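Local coordinates for selenium-binding protein (Sulfolobus tokodaii, PDB 2ECE), which is of incompletely known function, forms a beta propeller of the selenium-binding protein family and may bind selenium, at residues I123-E127 with S173-L177; P101-S106 with S138-V143; V61-P67 with R118-I122; D9-Y13 with N92-R96. All coordinates share one frame; numbering follows the deposited sequence.

Contact 1 (I123-E127 with S173-L177); sequences IKVIE and SFEPL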
loop_
_atom_site.group_PDB
_atom_site.type_symbol
_atom_site.label_atom_id
_atom_site.label_comp_id
_atom_site.label_asym_id
_atom_site.label_seq_id
_atom_site.Cartn_x
_atom_site.Cartn_y
_atom_site.Cartn_z
ATOM N N ILE A 123 -2.223 6.101 22.159
ATOM C CA ILE A 123 -1.699 5.835 23.487
ATOM C C ILE A 123 -0.193 6.027 23.610
ATOM O O ILE A 123 0.350 5.987 24.714
ATOM C CB ILE A 123 -2.085 4.413 23.975
ATOM C CG1 ILE A 123 -1.730 3.361 22.922
ATOM C CG2 ILE A 123 -3.568 4.375 24.317
ATOM C CD1 ILE A 123 -0.385 2.706 23.144
ATOM N N LYS A 124 0.480 6.247 22.484
ATOM C CA LYS A 124 1.927 6.459 22.489
ATOM C C LYS A 124 2.411 7.089 21.188
ATOM O O LYS A 124 1.913 6.775 20.103
ATOM C CB LYS A 124 2.669 5.138 22.718
ATOM C CG LYS A 124 4.197 5.284 22.780
ATOM C CD LYS A 124 4.863 4.024 23.328
ATOM C CE LYS A 124 6.336 4.261 23.642
ATOM N NZ LYS A 124 6.906 3.186 24.502
ATOM N N VAL A 125 3.374 7.995 21.305
ATOM C CA VAL A 125 3.940 8.656 20.144
ATOM C C VAL A 125 5.455 8.518 20.169
ATOM O O VAL A 125 6.089 8.768 21.194
ATOM C CB VAL A 125 3.610 10.164 20.116
ATOM C CG1 VAL A 125 4.290 10.823 18.919
ATOM C CG2 VAL A 125 2.098 10.374 20.045
ATOM N N ILE A 126 6.026 8.094 19.048
ATOM C CA ILE A 126 7.471 7.979 18.935
ATOM C C ILE A 126 7.810 9.177 18.067
ATOM O O ILE A 126 7.481 9.198 16.881
ATOM C CB ILE A 126 7.884 6.692 18.208
ATOM C CG1 ILE A 126 7.306 5.479 18.932
ATOM C CG2 ILE A 126 9.403 6.593 18.158
ATOM C CD1 ILE A 126 7.490 4.197 18.183
ATOM N N GLU A 127 8.436 10.190 18.661
ATOM C CA GLU A 127 8.777 11.402 17.931
ATOM C C GLU A 127 9.805 11.169 16.824
ATOM O O GLU A 127 10.636 10.263 16.901
ATOM C CB GLU A 127 9.283 12.479 18.905
ATOM C CG GLU A 127 8.235 12.975 19.915
ATOM C CD GLU A 127 7.045 13.672 19.261
ATOM O OE1 GLU A 127 7.166 14.114 18.101
ATOM O OE2 GLU A 127 5.985 13.796 19.913
ATOM N N SER A 173 7.332 -2.689 23.725
ATOM C CA SER A 173 7.451 -1.279 24.071
ATOM C C SER A 173 7.099 -0.384 22.895
ATOM O O SER A 173 6.776 0.793 23.075
ATOM C CB SER A 173 8.875 -0.973 24.530
ATOM O OG SER A 173 9.796 -1.184 23.473
ATOM N N PHE A 174 7.160 -0.954 21.694
ATOM C CA PHE A 174 6.877 -0.219 20.468
ATOM C C PHE A 174 7.983 0.797 20.216
ATOM O O PHE A 174 7.834 1.691 19.387
ATOM C CB PHE A 174 5.529 0.504 20.557
ATOM C CG PHE A 174 4.353 -0.419 20.697
ATOM C CD1 PHE A 174 3.454 -0.268 21.745
ATOM C CD2 PHE A 174 4.153 -1.454 19.789
ATOM C CE1 PHE A 174 2.373 -1.135 21.887
ATOM C CE2 PHE A 174 3.077 -2.325 19.922
ATOM C CZ PHE A 174 2.187 -2.166 20.972
ATOM N N GLU A 175 9.089 0.658 20.939
ATOM C CA GLU A 175 10.220 1.572 20.793
ATOM C C GLU A 175 11.082 1.115 19.621
ATOM O O GLU A 175 11.197 -0.080 19.363
ATOM C CB GLU A 175 11.059 1.583 22.076
ATOM C CG GLU A 175 10.320 2.096 23.310
ATOM C CD GLU A 175 10.276 3.614 23.396
ATOM O OE1 GLU A 175 10.577 4.291 22.388
ATOM O OE2 GLU A 175 9.928 4.132 24.480
ATOM N N PRO A 176 11.703 2.063 18.903
ATOM C CA PRO A 176 12.550 1.711 17.760
ATOM C C PRO A 176 13.739 0.884 18.215
ATOM O O PRO A 176 14.355 1.192 19.233
ATOM C CB PRO A 176 13.011 3.067 17.229
ATOM C CG PRO A 176 12.051 4.054 17.821
ATOM C CD PRO A 176 11.798 3.502 19.186
ATOM N N LEU A 177 14.059 -0.169 17.473
ATOM C CA LEU A 177 15.214 -0.985 17.806
ATOM C C LEU A 177 16.380 -0.483 16.961
ATOM O O LEU A 177 17.465 -0.224 17.475
ATOM C CB LEU A 177 14.930 -2.455 17.513
ATOM C CG LEU A 177 13.860 -3.059 18.429
ATOM C CD1 LEU A 177 13.360 -4.366 17.842
ATOM C CD2 LEU A 177 14.441 -3.264 19.832
#

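Contact 2 (P101-S106 with S138-V143); sequences PGLRSS and SRLHTV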
loop_
_atom_site.group_PDB
_atom_site.type_symbol
_atom_site.label_atom_id
_atom_site.label_comp_id
_atom_site.label_asym_id
_atom_site.label_seq_id
_atom_site.Cartn_x
_atom_site.Cartn_y
_atom_site.Cartn_z
ATOM N N PRO A 101 2.648 5.651 10.817
ATOM C CA PRO A 101 3.796 6.538 10.633
ATOM C C PRO A 101 3.525 7.737 9.729
ATOM O O PRO A 101 2.592 7.729 8.920
ATOM C CB PRO A 101 4.834 5.604 10.028
ATOM C CG PRO A 101 3.977 4.817 9.060
ATOM C CD PRO A 101 2.729 4.500 9.895
ATOM N N GLY A 102 4.351 8.769 9.870
ATOM C CA GLY A 102 4.207 9.939 9.023
ATOM C C GLY A 102 5.206 9.797 7.889
ATOM O O GLY A 102 6.420 9.721 8.134
ATOM N N LEU A 103 4.720 9.745 6.651
ATOM C CA LEU A 103 5.617 9.607 5.506
ATOM C C LEU A 103 6.502 10.854 5.345
ATOM O O LEU A 103 7.574 10.782 4.748
ATOM C CB LEU A 103 4.815 9.346 4.224
ATOM C CG LEU A 103 5.594 9.163 2.914
ATOM C CD1 LEU A 103 6.630 8.053 3.039
ATOM C CD2 LEU A 103 4.605 8.843 1.800
ATOM N N ARG A 104 6.047 11.988 5.877
ATOM C CA ARG A 104 6.816 13.231 5.825
ATOM C C ARG A 104 7.551 13.491 7.143
ATOM O O ARG A 104 8.741 13.817 7.144
ATOM C CB ARG A 104 5.905 14.434 5.517
ATOM C CG ARG A 104 5.780 14.788 4.032
ATOM C CD ARG A 104 4.966 16.066 3.798
ATOM N NE ARG A 104 4.718 16.294 2.373
ATOM C CZ ARG A 104 5.562 16.907 1.546
ATOM N NH1 ARG A 104 6.719 17.379 1.997
ATOM N NH2 ARG A 104 5.273 17.003 0.255
ATOM N N SER A 105 6.849 13.317 8.260
ATOM C CA SER A 105 7.414 13.578 9.586
ATOM C C SER A 105 8.325 12.528 10.215
ATOM O O SER A 105 9.183 12.871 11.029
ATOM C CB SER A 105 6.286 13.856 10.577
ATOM O OG SER A 105 5.552 12.665 10.816
ATOM N N SER A 106 8.130 11.260 9.864
ATOM C CA SER A 106 8.910 10.167 10.436
ATOM C C SER A 106 8.410 9.851 11.848
ATOM O O SER A 106 9.014 9.068 12.574
ATOM C CB SER A 106 10.399 10.521 10.493
ATOM O OG SER A 106 10.935 10.692 9.196
ATOM N N SER A 138 14.476 8.147 7.728
ATOM C CA SER A 138 13.410 9.146 7.784
ATOM C C SER A 138 12.408 8.888 6.657
ATOM O O SER A 138 12.732 8.201 5.680
ATOM C CB SER A 138 13.985 10.568 7.677
ATOM O OG SER A 138 14.498 10.838 6.383
ATOM N N ARG A 139 11.204 9.446 6.802
ATOM C CA ARG A 139 10.113 9.299 5.831
ATOM C C ARG A 139 9.654 7.842 5.799
ATOM O O ARG A 139 9.995 7.080 4.888
ATOM C CB ARG A 139 10.554 9.758 4.436
ATOM C CG ARG A 139 10.587 11.284 4.242
ATOM C CD ARG A 139 11.803 11.948 4.898
ATOM N NE ARG A 139 11.923 13.350 4.491
ATOM C CZ ARG A 139 13.020 14.097 4.641
ATOM N NH1 ARG A 139 14.118 13.595 5.194
ATOM N NH2 ARG A 139 13.021 15.353 4.222
ATOM N N LEU A 140 8.868 7.478 6.808
ATOM C CA LEU A 140 8.375 6.115 6.986
ATOM C C LEU A 140 7.175 5.777 6.118
ATOM O O LEU A 140 6.192 6.528 6.056
ATOM C CB LEU A 140 8.055 5.885 8.461
ATOM C CG LEU A 140 9.260 5.514 9.337
ATOM C CD1 LEU A 140 10.440 6.443 9.079
ATOM C CD2 LEU A 140 8.828 5.557 10.795
ATOM N N HIS A 141 7.262 4.622 5.462
ATOM C CA HIS A 141 6.232 4.178 4.533
ATOM C C HIS A 141 5.428 2.939 4.959
ATOM O O HIS A 141 4.414 3.048 5.647
ATOM C CB HIS A 141 6.898 3.930 3.170
ATOM C CG HIS A 141 5.936 3.669 2.054
ATOM N ND1 HIS A 141 5.323 4.680 1.342
ATOM C CD2 HIS A 141 5.478 2.508 1.528
ATOM C CE1 HIS A 141 4.531 4.153 0.425
ATOM N NE2 HIS A 141 4.607 2.837 0.516
ATOM N N THR A 142 5.900 1.764 4.561
ATOM C CA THR A 142 5.208 0.506 4.846
ATOM C C THR A 142 5.393 -0.065 6.253
ATOM O O THR A 142 6.493 -0.043 6.799
ATOM C CB THR A 142 5.641 -0.589 3.842
ATOM O OG1 THR A 142 5.413 -0.124 2.502
ATOM C CG2 THR A 142 4.847 -1.905 4.084
ATOM N N VAL A 143 4.303 -0.581 6.824
ATOM C CA VAL A 143 4.340 -1.215 8.139
ATOM C C VAL A 143 3.847 -2.652 8.006
ATOM O O VAL A 143 2.780 -2.889 7.435
ATOM C CB VAL A 143 3.412 -0.524 9.158
ATOM C CG1 VAL A 143 3.473 -1.272 10.494
ATOM C CG2 VAL A 143 3.818 0.920 9.336
#

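Contact 3 (V61-P67 with R118-I122); sequences VHKVELP and REPKI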
loop_
_atom_site.group_PDB
_atom_site.type_symbol
_atom_site.label_atom_id
_atom_site.label_comp_id
_atom_site.label_asym_id
_atom_site.label_seq_id
_atom_site.Cartn_x
_atom_site.Cartn_y
_atom_site.Cartn_z
ATOM N N VAL A 61 -17.645 7.244 11.629
ATOM C CA VAL A 61 -18.206 7.310 12.965
ATOM C C VAL A 61 -17.259 7.907 13.995
ATOM O O VAL A 61 -17.665 8.196 15.121
ATOM C CB VAL A 61 -18.667 5.919 13.417
ATOM C CG1 VAL A 61 -19.746 5.413 12.472
ATOM C CG2 VAL A 61 -17.489 4.963 13.434
ATOM N N HIS A 62 -16.004 8.105 13.601
ATOM C CA HIS A 62 -15.004 8.680 14.494
ATOM C C HIS A 62 -13.746 9.047 13.715
ATOM O O HIS A 62 -13.428 8.440 12.694
ATOM C CB HIS A 62 -14.637 7.688 15.604
ATOM C CG HIS A 62 -13.736 8.259 16.659
ATOM N ND1 HIS A 62 -14.154 9.216 17.558
ATOM C CD2 HIS A 62 -12.435 8.012 16.952
ATOM C CE1 HIS A 62 -13.153 9.535 18.359
ATOM N NE2 HIS A 62 -12.098 8.818 18.013
ATOM N N LYS A 63 -13.043 10.057 14.213
ATOM C CA LYS A 63 -11.808 10.515 13.602
ATOM C C LYS A 63 -10.757 10.611 14.692
ATOM O O LYS A 63 -10.950 11.289 15.701
ATOM C CB LYS A 63 -11.996 11.890 12.946
ATOM C CG LYS A 63 -12.868 11.893 11.694
ATOM C CD LYS A 63 -12.912 13.289 11.073
ATOM C CE LYS A 63 -13.699 13.305 9.770
ATOM N NZ LYS A 63 -13.617 14.629 9.091
ATOM N N VAL A 64 -9.658 9.893 14.510
ATOM C CA VAL A 64 -8.576 9.944 15.480
ATOM C C VAL A 64 -7.686 11.075 14.981
ATOM O O VAL A 64 -6.763 10.861 14.193
ATOM C CB VAL A 64 -7.780 8.631 15.504
ATOM C CG1 VAL A 64 -6.724 8.685 16.597
ATOM C CG2 VAL A 64 -8.730 7.455 15.733
ATOM N N GLU A 65 -8.000 12.288 15.419
ATOM C CA GLU A 65 -7.245 13.460 15.013
ATOM C C GLU A 65 -5.860 13.483 15.671
ATOM O O GLU A 65 -5.729 13.309 16.886
ATOM C CB GLU A 65 -8.070 14.717 15.324
ATOM C CG GLU A 65 -9.233 14.869 14.336
ATOM C CD GLU A 65 -10.308 15.862 14.763
ATOM O OE1 GLU A 65 -10.134 16.557 15.788
ATOM O OE2 GLU A 65 -11.337 15.943 14.052
ATOM N N LEU A 66 -4.827 13.672 14.851
ATOM C CA LEU A 66 -3.445 13.686 15.331
ATOM C C LEU A 66 -3.033 15.012 15.969
ATOM O O LEU A 66 -3.563 16.061 15.626
ATOM C CB LEU A 66 -2.499 13.335 14.178
ATOM C CG LEU A 66 -2.837 11.979 13.543
ATOM C CD1 LEU A 66 -1.902 11.699 12.383
ATOM C CD2 LEU A 66 -2.735 10.880 14.604
ATOM N N PRO A 67 -2.069 14.973 16.906
ATOM C CA PRO A 67 -1.576 16.166 17.610
ATOM C C PRO A 67 -0.658 17.097 16.825
ATOM O O PRO A 67 -0.365 18.196 17.287
ATOM C CB PRO A 67 -0.880 15.579 18.831
ATOM C CG PRO A 67 -0.318 14.298 18.287
ATOM C CD PRO A 67 -1.492 13.752 17.497
ATOM N N ARG A 118 -14.587 1.125 17.651
ATOM C CA ARG A 118 -15.213 2.264 16.984
ATOM C C ARG A 118 -14.609 3.593 17.429
ATOM O O ARG A 118 -14.840 4.627 16.796
ATOM C CB ARG A 118 -16.724 2.272 17.244
ATOM C CG ARG A 118 -17.465 1.107 16.614
ATOM C CD ARG A 118 -18.925 1.062 17.064
ATOM N NE ARG A 118 -19.736 2.131 16.484
ATOM C CZ ARG A 118 -20.268 2.098 15.266
ATOM N NH1 ARG A 118 -20.081 1.049 14.480
ATOM N NH2 ARG A 118 -20.999 3.116 14.834
ATOM N N GLU A 119 -13.841 3.571 18.514
ATOM C CA GLU A 119 -13.213 4.793 19.006
ATOM C C GLU A 119 -11.793 4.527 19.476
ATOM O O GLU A 119 -11.523 4.487 20.678
ATOM C CB GLU A 119 -14.017 5.405 20.159
ATOM C CG GLU A 119 -13.556 6.815 20.500
ATOM C CD GLU A 119 -14.455 7.520 21.498
ATOM O OE1 GLU A 119 -15.646 7.152 21.600
ATOM O OE2 GLU A 119 -13.971 8.459 22.168
ATOM N N PRO A 120 -10.863 4.342 18.526
ATOM C CA PRO A 120 -9.458 4.077 18.857
ATOM C C PRO A 120 -8.856 5.321 19.501
ATOM O O PRO A 120 -9.328 6.429 19.254
ATOM C CB PRO A 120 -8.826 3.786 17.493
ATOM C CG PRO A 120 -10.011 3.412 16.610
ATOM C CD PRO A 120 -11.062 4.366 17.067
ATOM N N LYS A 121 -7.823 5.139 20.318
ATOM C CA LYS A 121 -7.170 6.268 20.976
ATOM C C LYS A 121 -5.653 6.175 20.860
ATOM O O LYS A 121 -5.087 5.092 20.973
ATOM C CB LYS A 121 -7.555 6.316 22.461
ATOM C CG LYS A 121 -8.998 6.734 22.741
ATOM C CD LYS A 121 -9.301 6.665 24.233
ATOM C CE LYS A 121 -10.699 7.171 24.571
ATOM N NZ LYS A 121 -10.847 8.643 24.386
ATOM N N ILE A 122 -5.002 7.313 20.629
ATOM C CA ILE A 122 -3.548 7.349 20.536
ATOM C C ILE A 122 -3.035 7.132 21.953
ATOM O O ILE A 122 -3.377 7.895 22.854
ATOM C CB ILE A 122 -3.038 8.725 20.064
ATOM C CG1 ILE A 122 -3.604 9.057 18.683
ATOM C CG2 ILE A 122 -1.509 8.733 20.051
ATOM C CD1 ILE A 122 -3.301 10.482 18.243
HETATM O O HOH W 1 -9.629 9.020 19.524
#

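Contact 4 (D9-Y13 with N92-R96); sequences DPTFY and NIERR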
loop_
_atom_site.group_PDB
_atom_site.type_symbol
_atom_site.label_atom_id
_atom_site.label_comp_id
_atom_site.label_asym_id
_atom_site.label_seq_id
_atom_site.Cartn_x
_atom_site.Cartn_y
_atom_site.Cartn_z
ATOM N N ASP A 9 -5.748 -14.848 19.919
ATOM C CA ASP A 9 -6.485 -13.790 19.251
ATOM C C ASP A 9 -7.341 -14.425 18.157
ATOM O O ASP A 9 -6.835 -15.152 17.303
ATOM C CB ASP A 9 -5.514 -12.781 18.637
ATOM C CG ASP A 9 -6.193 -11.491 18.239
ATOM O OD1 ASP A 9 -7.171 -11.545 17.463
ATOM O OD2 ASP A 9 -5.743 -10.423 18.703
ATOM N N PRO A 10 -8.654 -14.171 18.179
ATOM C CA PRO A 10 -9.548 -14.740 17.167
ATOM C C PRO A 10 -9.327 -14.219 15.743
ATOM O O PRO A 10 -9.840 -14.795 14.786
ATOM C CB PRO A 10 -10.937 -14.410 17.710
ATOM C CG PRO A 10 -10.704 -13.140 18.474
ATOM C CD PRO A 10 -9.422 -13.449 19.208
ATOM N N THR A 11 -8.569 -13.137 15.590
ATOM C CA THR A 11 -8.322 -12.617 14.249
ATOM C C THR A 11 -7.012 -13.138 13.657
ATOM O O THR A 11 -6.629 -12.755 12.552
ATOM C CB THR A 11 -8.314 -11.080 14.223
ATOM O OG1 THR A 11 -7.286 -10.590 15.087
ATOM C CG2 THR A 11 -9.668 -10.539 14.673
ATOM N N PHE A 12 -6.316 -13.999 14.398
ATOM C CA PHE A 12 -5.085 -14.594 13.888
ATOM C C PHE A 12 -5.527 -15.839 13.122
ATOM O O PHE A 12 -6.230 -16.691 13.666
ATOM C CB PHE A 12 -4.150 -15.022 15.021
ATOM C CG PHE A 12 -3.449 -13.885 15.714
ATOM C CD1 PHE A 12 -3.609 -12.567 15.291
ATOM C CD2 PHE A 12 -2.621 -14.139 16.804
ATOM C CE1 PHE A 12 -2.957 -11.521 15.942
ATOM C CE2 PHE A 12 -1.966 -13.105 17.461
ATOM C CZ PHE A 12 -2.135 -11.785 17.028
ATOM N N TYR A 13 -5.116 -15.943 11.866
ATOM C CA TYR A 13 -5.487 -17.082 11.041
ATOM C C TYR A 13 -4.226 -17.847 10.661
ATOM O O TYR A 13 -3.243 -17.249 10.227
ATOM C CB TYR A 13 -6.211 -16.590 9.781
ATOM C CG TYR A 13 -7.170 -15.444 10.043
ATOM C CD1 TYR A 13 -6.870 -14.148 9.607
ATOM C CD2 TYR A 13 -8.365 -15.649 10.740
ATOM C CE1 TYR A 13 -7.735 -13.076 9.855
ATOM C CE2 TYR A 13 -9.241 -14.585 11.000
ATOM C CZ TYR A 13 -8.918 -13.299 10.551
ATOM O OH TYR A 13 -9.776 -12.250 10.792
ATOM N N ASN A 92 2.005 -13.718 23.779
ATOM C CA ASN A 92 1.131 -12.684 24.312
ATOM C C ASN A 92 0.984 -11.384 23.536
ATOM O O ASN A 92 0.861 -10.317 24.138
ATOM C CB ASN A 92 1.531 -12.370 25.758
ATOM C CG ASN A 92 1.517 -13.601 26.641
ATOM O OD1 ASN A 92 0.562 -14.380 26.617
ATOM N ND2 ASN A 92 2.574 -13.784 27.426
ATOM N N ILE A 93 1.015 -11.450 22.210
ATOM C CA ILE A 93 0.799 -10.243 21.427
ATOM C C ILE A 93 -0.565 -10.443 20.785
ATOM O O ILE A 93 -0.951 -11.569 20.488
ATOM C CB ILE A 93 1.881 -10.021 20.338
ATOM C CG1 ILE A 93 2.019 -11.254 19.446
ATOM C CG2 ILE A 93 3.200 -9.659 20.995
ATOM C CD1 ILE A 93 3.011 -11.064 18.304
ATOM N N GLU A 94 -1.310 -9.362 20.605
ATOM C CA GLU A 94 -2.638 -9.448 20.017
ATOM C C GLU A 94 -2.816 -8.350 18.977
ATOM O O GLU A 94 -2.128 -7.333 19.032
ATOM C CB GLU A 94 -3.701 -9.315 21.120
ATOM C CG GLU A 94 -3.627 -8.013 21.915
ATOM C CD GLU A 94 -4.613 -7.962 23.080
ATOM O OE1 GLU A 94 -5.632 -8.687 23.038
ATOM O OE2 GLU A 94 -4.378 -7.187 24.030
ATOM N N ARG A 95 -3.716 -8.562 18.017
ATOM C CA ARG A 95 -3.974 -7.547 16.996
ATOM C C ARG A 95 -4.743 -6.466 17.737
ATOM O O ARG A 95 -5.972 -6.521 17.843
ATOM C CB ARG A 95 -4.839 -8.110 15.869
ATOM C CG ARG A 95 -4.974 -7.181 14.675
ATOM C CD ARG A 95 -6.134 -7.595 13.788
ATOM N NE ARG A 95 -5.995 -8.938 13.225
ATOM C CZ ARG A 95 -5.285 -9.238 12.141
ATOM N NH1 ARG A 95 -4.626 -8.290 11.482
ATOM N NH2 ARG A 95 -5.251 -10.490 11.702
ATOM N N ARG A 96 -4.018 -5.476 18.241
ATOM C CA ARG A 96 -4.647 -4.433 19.029
ATOM C C ARG A 96 -4.337 -2.999 18.629
ATOM O O ARG A 96 -5.215 -2.137 18.663
ATOM C CB ARG A 96 -4.265 -4.642 20.496
ATOM C CG ARG A 96 -4.726 -3.554 21.419
ATOM C CD ARG A 96 -4.535 -3.950 22.863
ATOM N NE ARG A 96 -5.092 -2.927 23.738
ATOM C CZ ARG A 96 -5.176 -3.031 25.057
ATOM N NH1 ARG A 96 -4.734 -4.122 25.672
ATOM N NH2 ARG A 96 -5.716 -2.044 25.761
#

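Contact 1 (I123-E127 with S173-L177)
At the seam between two successive blades of the beta propeller, Lys124 and Ile126, on the outer strand 121-126 of one blade, meet the turn Ser173-Glu175 and Pro176, the first residue of the outer strand 176-179 of the next. Lys124 makes the polar link. With CG anti to the backbone N (chi1 -178°) and the chain beyond it extended, the long aliphatic arm carries the ammonium across to the turn, and NZ donates a 2.8 Å hydrogen bond to Ser173 O. The ammonium lies in the carbonyl plane, with a C=O...NZ angle of 152°. The same NZ forms a salt bridge, weak as a hydrogen bond, to Glu175 OE2 at 3.2 Å; the glutamate, bent at chi2, crosses the lysine at about a right angle. An ST turn shapes this acceptor site, because Ser173 OG takes the Glu175 backbone N-H at 3.2 Å. Were an alanine here instead of Lys124, Ser173 O and the Glu175 carboxylate would probably be left without the cation they share. On the more buried side of the seam Ile126 and Pro176 reach toward each other, tip to tip, with Ile126 CG2 3.7 Å from Pro176 CG, and Leu169 touches both. Phe174 meets Phe97 edge-to-face. A partly exposed ion pair beside a small aliphatic patch thus joins two outer strands of neighbouring propeller blades.

Contact 2 (P101-S106 with S138-V143)
Ser106 OG accepts the backbone N-H of Arg139 in a short, nearly straight bond, 2.7 Å from OG to Arg139 N with an angle of 168° at the hydrogen. The hydroxyl is anti to the carbonyl carbon of its own residue (chi1 -64°), and a serine suits the place because its short arm brings an acceptor right up to the neighbouring backbone. Two CA-H...O contacts add to the grip: Leu103 CA lies 3.2 Å from Leu140 O, and Arg139 CA lies 3.1 Å from Leu103 O. Beside them the packing is aliphatic. Pro101 CB rests on Leu140 CB at 3.6 Å, while the other end of the proline ring, CD, meets Val143 CG2 at 3.8 Å. A methyl of Leu103, CD1, comes up against Leu140 O.

What positions this shell is the fold of the loop itself. Ser106 N bonds back to Gly102 O at 2.9 Å, closing one helix-like turn round 103-105, and glycine fits at its start since a CB there would run into Ser105 OG. Across the interface the chain turns a corner at Arg139, whose NH1 donates in the guanidinium plane to Ser138 OG at 3.0 Å; Ser138 OG is also bonded to Asn157 O. Glu214 pairs with Arg139 NE, and Glu72 with Arg104. The loop between strands 97-101 and 108-112 lies against the inner strand 140-145 of the next blade, with Lys132 of helix 128-135 on Ser106 and Ser138, Val131 of that helix on Leu140, and Ile152 and Ala154 of strand 150-154 also packing on Leu140.

Contact 3 (V61-P67 with R118-I122)
Val61 presses its branched end against the flat guanidinium of Arg118, crossing the arginine at about a right angle: CG1 approaches Arg118 NH2 to 3.5 Å and CG2 lies over one face. The arginine, bent at chi3, can lie there because its polar ends are held by Thr56 and Asp49. One residue on, the imidazole of His62 is directed away from its own amide nitrogen (chi1 -173°) and receives Glu119 CG on one face. This is a CH-pi contact, the carbon 3.6 Å from the ring centroid and only 18° off the normal, so the glutamate uses its methylene as the bump and the ring as the flat seat. The edge of the same ring serves a water, which lies in plane 2.9 Å from His62 NE2 and donates to Pro120 O at 2.6 Å.

The two segments run almost parallel, 5° apart, as the outer strands of adjacent blades can in a beta propeller. Side chains rather than a shared sheet fill the wedge between strands 60-65 and 121-126, and the water is a polar bridge within it.

Deeper in, Val64 wedges its forked end between Pro120 and Ile122. Its CG2 fits against the ring of Pro120, 4.1 Å from Pro120 CB, while its CG1 meets Ile122 CG1 at 3.8 Å; beta-branching lets one residue serve both partners. Further along, Ile122 is the bump, pushing CD1 into a notch lined by Leu66 CD2 at 3.7 Å and Pro67 CD at 3.8 Å. It crosses the leucine at about a right angle but meets the proline tip to tip, and Tyr109 touches the leucine and proline walls of that notch.

Contact 4 (D9-Y13 with N92-R96)
Arg95 grips Thr11 side-on with two nitrogens. Its chain bends at chi3 (-61°), which turns the NE/NH2 edge of the guanidinium toward the threonine: NE donates to Thr11 OG1 at 2.8 Å and NH2 to Thr11 O, also at 2.8 Å. Both acceptors lie close to the guanidinium plane, yet NH2 meets the carbonyl from above its own plane. Threonine suits the place through its hydroxyl, which accepts from Arg95 NE and donates to Asp9 OD1 at 2.6 Å. Asp9 orients it: Asp9 OD1 also accepts from Thr11 N at 2.8 Å, an Asx turn, and the other oxygen, Asp9 OD2, is met from above the carboxylate plane by Arg95 N at 2.8 Å. The Phe12 ring stands steeply to the guanidinium, 73° between planes, with one face over Asp9 CB, whereas the Tyr13 ring plane is only 33° from it. If a methionine stood in place of Arg95, Thr11 OG1 and O would probably lose these donors and Asp457, which pairs with NH2, its cationic mate. The guanidinium also forms a cation-pi contact with Trp78. The loop before helix 16-20 is in this way tied to the approach to strand 97-101, while Tyr13 OH reaches Gly451 just past the closing strand 443-449.

In the fold
From the N terminus, contact 4 closes the first long loop, bringing 9-13 onto 92-96 at the approach to strand 97-101. Contact 3 opens inside that loop at 61-67 and closes beyond it at 118-122, so the two cross; it joins the outer strands of the first two blades. Contact 2 crosses contact 3 in turn, linking the 101-106 loop to the inner strand of the third blade. Contact 1 starts directly after contact 3 ends, continuing along strand 121-126, and crosses contact 2 on its way to 173-177. Contacts 1 and 2 thus fasten the second blade to the third at two levels, their centres about 13 Å apart.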